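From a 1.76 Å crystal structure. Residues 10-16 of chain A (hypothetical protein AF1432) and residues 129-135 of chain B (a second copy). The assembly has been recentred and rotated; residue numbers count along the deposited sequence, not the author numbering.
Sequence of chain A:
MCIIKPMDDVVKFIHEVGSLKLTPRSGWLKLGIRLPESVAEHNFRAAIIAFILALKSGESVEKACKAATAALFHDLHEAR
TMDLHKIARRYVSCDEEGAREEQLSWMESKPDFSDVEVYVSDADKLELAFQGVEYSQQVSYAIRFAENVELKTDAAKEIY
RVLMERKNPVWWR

Chain A 10-16: VVKFIHE
Chain B (129-135) AFQGVEY

Both stretches are helical throughout, with phi between -60° and -72° and psi mostly near -40°, relaxing to -31° at Gln B131 and -21° at Tyr B135. The i to i+4 ladder is intact in each: in chain A, Ile A14 N to Val A10 O is 2.9 Å, His A15 N to Val A11 O 3.1 Å and Glu A16 N to Lys A12 O 2.8 Å; in chain B, Val B133 N to Ala B129 O is 3.0 Å, Glu B134 N to Phe B130 O 2.9 Å and Tyr B135 N to Gln B131 O 2.8 Å. The helix axes come within 10.7 Å of each other, and their N-to-C directions cross steeply at -74°, so contact is confined to a short patch burying 291 Å² over both sides. The register is set by His A15 and Phe B130, whose CA atoms lie 7.0 Å apart.

Phe B130 is the centre of the patch. Its CA-to-CB bond points toward chain A, and with chi1 at -96°, between wells, and chi2 at 83°, its ring reaches Val A11, Ile A14 and His A15. Ile A14 (chi1 m, chi2 t), whose CA-to-CB bond also points toward its partner, sets CG2 over one face of that ring, 3.4 Å from the Phe B130 ring centroid and 9° off the normal, a CH-pi contact; Ile A14 CG2 to Phe B130 CE2 is 3.5 Å. At the ring edge, Val A11 O lies 3.5 Å from Phe B130 CE2, while Val A11 CG1 (chi1 t) makes an apolar contact with the same CE2 at 3.9 Å.

The CA-to-CB bond of His A15 points sideways to chain B, but chi1 at -82° (m) and chi2 at -48° bring its imidazole to it. Phe B130 turns its edge to the imidazole face, with centroids 4.7 Å apart and planes at 61°; the closest atoms are His A15 CE1 and Phe B130 CD2, at 3.4 Å. This arrangement places aromatic C-H groups against the imidazole pi cloud and leaves the imidazole edge free for a polar partner. Glu B134, one turn after Phe B130, fills that role: with chi1 m, chi2 t and chi3 176°, it accepts a nearly linear hydrogen bond from His A15 ND1 to Glu B134 OE1, 2.8 Å long with an N-H...O angle of 169°. Val B133 (chi1 t) adds a looser contact, its CG1 4.3 Å from His A15 CE1. The CA-to-CB bonds of Lys A12, Phe A13, Glu A16 and Gln B131 point away from the other stretch, and these residues make no contact with it.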

# COMPACT_ATOMS: atom_id res chain seq x y z
N VAL A 10 7.60 -12.40 -23.84
CA VAL A 10 7.90 -12.06 -22.46
C VAL A 10 7.21 -10.75 -22.10
O VAL A 10 6.64 -10.61 -21.02
CB VAL A 10 9.42 -11.94 -22.24
CG1 VAL A 10 9.71 -11.34 -20.87
CG2 VAL A 10 10.06 -13.34 -22.35
N VAL A 11 7.26 -9.78 -23.00
CA VAL A 11 6.62 -8.51 -22.69
C VAL A 11 5.11 -8.75 -22.52
O VAL A 11 4.53 -8.27 -21.57
CB VAL A 11 6.95 -7.45 -23.78
CG1 VAL A 11 6.02 -6.23 -23.70
CG2 VAL A 11 8.40 -7.00 -23.58
N LYS A 12 4.48 -9.50 -23.41
CA LYS A 12 3.04 -9.75 -23.22
C LYS A 12 2.76 -10.47 -21.90
O LYS A 12 1.75 -10.21 -21.22
CB LYS A 12 2.46 -10.53 -24.41
CG LYS A 12 1.91 -9.59 -25.47
CD LYS A 12 1.37 -10.28 -26.70
CE LYS A 12 0.56 -9.27 -27.58
NZ LYS A 12 1.16 -7.87 -27.67
N PHE A 13 3.62 -11.43 -21.54
CA PHE A 13 3.44 -12.13 -20.28
C PHE A 13 3.52 -11.14 -19.10
O PHE A 13 2.74 -11.25 -18.14
CB PHE A 13 4.52 -13.24 -20.11
CG PHE A 13 4.53 -13.88 -18.75
CD1 PHE A 13 3.55 -14.77 -18.37
CD2 PHE A 13 5.56 -13.59 -17.84
CE1 PHE A 13 3.57 -15.36 -17.11
CE2 PHE A 13 5.59 -14.18 -16.57
CZ PHE A 13 4.60 -15.06 -16.20
N ILE A 14 4.45 -10.18 -19.14
CA ILE A 14 4.56 -9.24 -18.02
C ILE A 14 3.28 -8.38 -17.94
O ILE A 14 2.81 -8.11 -16.84
CB ILE A 14 5.83 -8.37 -18.14
CG1 ILE A 14 7.06 -9.30 -17.90
CG2 ILE A 14 5.85 -7.28 -17.03
CD1 ILE A 14 8.45 -8.71 -18.34
N HIS A 15 2.74 -7.99 -19.09
CA HIS A 15 1.49 -7.21 -19.14
C HIS A 15 0.40 -8.09 -18.55
O HIS A 15 -0.44 -7.64 -17.73
CB HIS A 15 1.09 -6.84 -20.58
CG HIS A 15 1.81 -5.64 -21.12
ND1 HIS A 15 1.91 -4.46 -20.42
CD2 HIS A 15 2.46 -5.44 -22.29
CE1 HIS A 15 2.60 -3.59 -21.13
NE2 HIS A 15 2.95 -4.15 -22.27
N GLU A 16 0.41 -9.36 -18.94
CA GLU A 16 -0.63 -10.29 -18.45
C GLU A 16 -0.57 -10.47 -16.95
O GLU A 16 -1.60 -10.55 -16.28
CB GLU A 16 -0.51 -11.67 -19.16
CG GLU A 16 -1.48 -12.72 -18.57
CD GLU A 16 -1.52 -14.03 -19.37
OE1 GLU A 16 -0.87 -14.09 -20.44
OE2 GLU A 16 -2.21 -14.98 -18.94
N ALA B 129 7.85 1.11 -15.52
CA ALA B 129 7.67 1.42 -16.92
C ALA B 129 6.47 0.66 -17.52
O ALA B 129 5.70 1.22 -18.31
CB ALA B 129 8.99 1.10 -17.72
N PHE B 130 6.31 -0.61 -17.18
CA PHE B 130 5.16 -1.38 -17.69
C PHE B 130 3.85 -0.73 -17.17
O PHE B 130 2.90 -0.58 -17.95
CB PHE B 130 5.20 -2.81 -17.17
CG PHE B 130 5.84 -3.78 -18.15
CD1 PHE B 130 7.22 -3.91 -18.19
CD2 PHE B 130 5.06 -4.52 -19.01
CE1 PHE B 130 7.82 -4.81 -19.12
CE2 PHE B 130 5.62 -5.41 -19.94
CZ PHE B 130 7.03 -5.55 -19.97
N GLN B 131 3.84 -0.36 -15.89
CA GLN B 131 2.62 0.24 -15.27
C GLN B 131 2.35 1.64 -15.87
O GLN B 131 1.18 2.04 -16.06
CB GLN B 131 2.75 0.32 -13.74
CG GLN B 131 1.44 0.75 -13.04
CD GLN B 131 0.26 -0.17 -13.30
OE1 GLN B 131 0.20 -1.29 -12.77
NE2 GLN B 131 -0.66 0.28 -14.13
N GLY B 132 3.42 2.32 -16.26
CA GLY B 132 3.30 3.61 -16.94
C GLY B 132 2.65 3.46 -18.31
O GLY B 132 1.75 4.23 -18.71
N VAL B 133 3.09 2.45 -19.07
CA VAL B 133 2.50 2.18 -20.39
C VAL B 133 1.04 1.78 -20.20
O VAL B 133 0.19 2.22 -20.97
CB VAL B 133 3.24 1.05 -21.11
CG1 VAL B 133 2.48 0.56 -22.32
CG2 VAL B 133 4.58 1.62 -21.59
N GLU B 134 0.76 0.97 -19.19
CA GLU B 134 -0.63 0.52 -18.95
C GLU B 134 -1.51 1.70 -18.55
O GLU B 134 -2.62 1.84 -19.09
CB GLU B 134 -0.65 -0.57 -17.87
CG GLU B 134 0.04 -1.82 -18.42
CD GLU B 134 0.62 -2.75 -17.37
OE1 GLU B 134 1.13 -3.83 -17.79
OE2 GLU B 134 0.55 -2.47 -16.16
N TYR B 135 -1.04 2.55 -17.65
CA TYR B 135 -1.85 3.71 -17.25
C TYR B 135 -1.96 4.81 -18.30
O TYR B 135 -2.91 5.61 -18.26
CB TYR B 135 -1.32 4.33 -15.95
CG TYR B 135 -1.64 3.58 -14.67
CD1 TYR B 135 -2.82 2.81 -14.53
CD2 TYR B 135 -0.82 3.70 -13.57
CE1 TYR B 135 -3.14 2.19 -13.32
CE2 TYR B 135 -1.13 3.10 -12.35
CZ TYR B 135 -2.30 2.34 -12.23
OH TYR B 135 -2.62 1.73 -11.07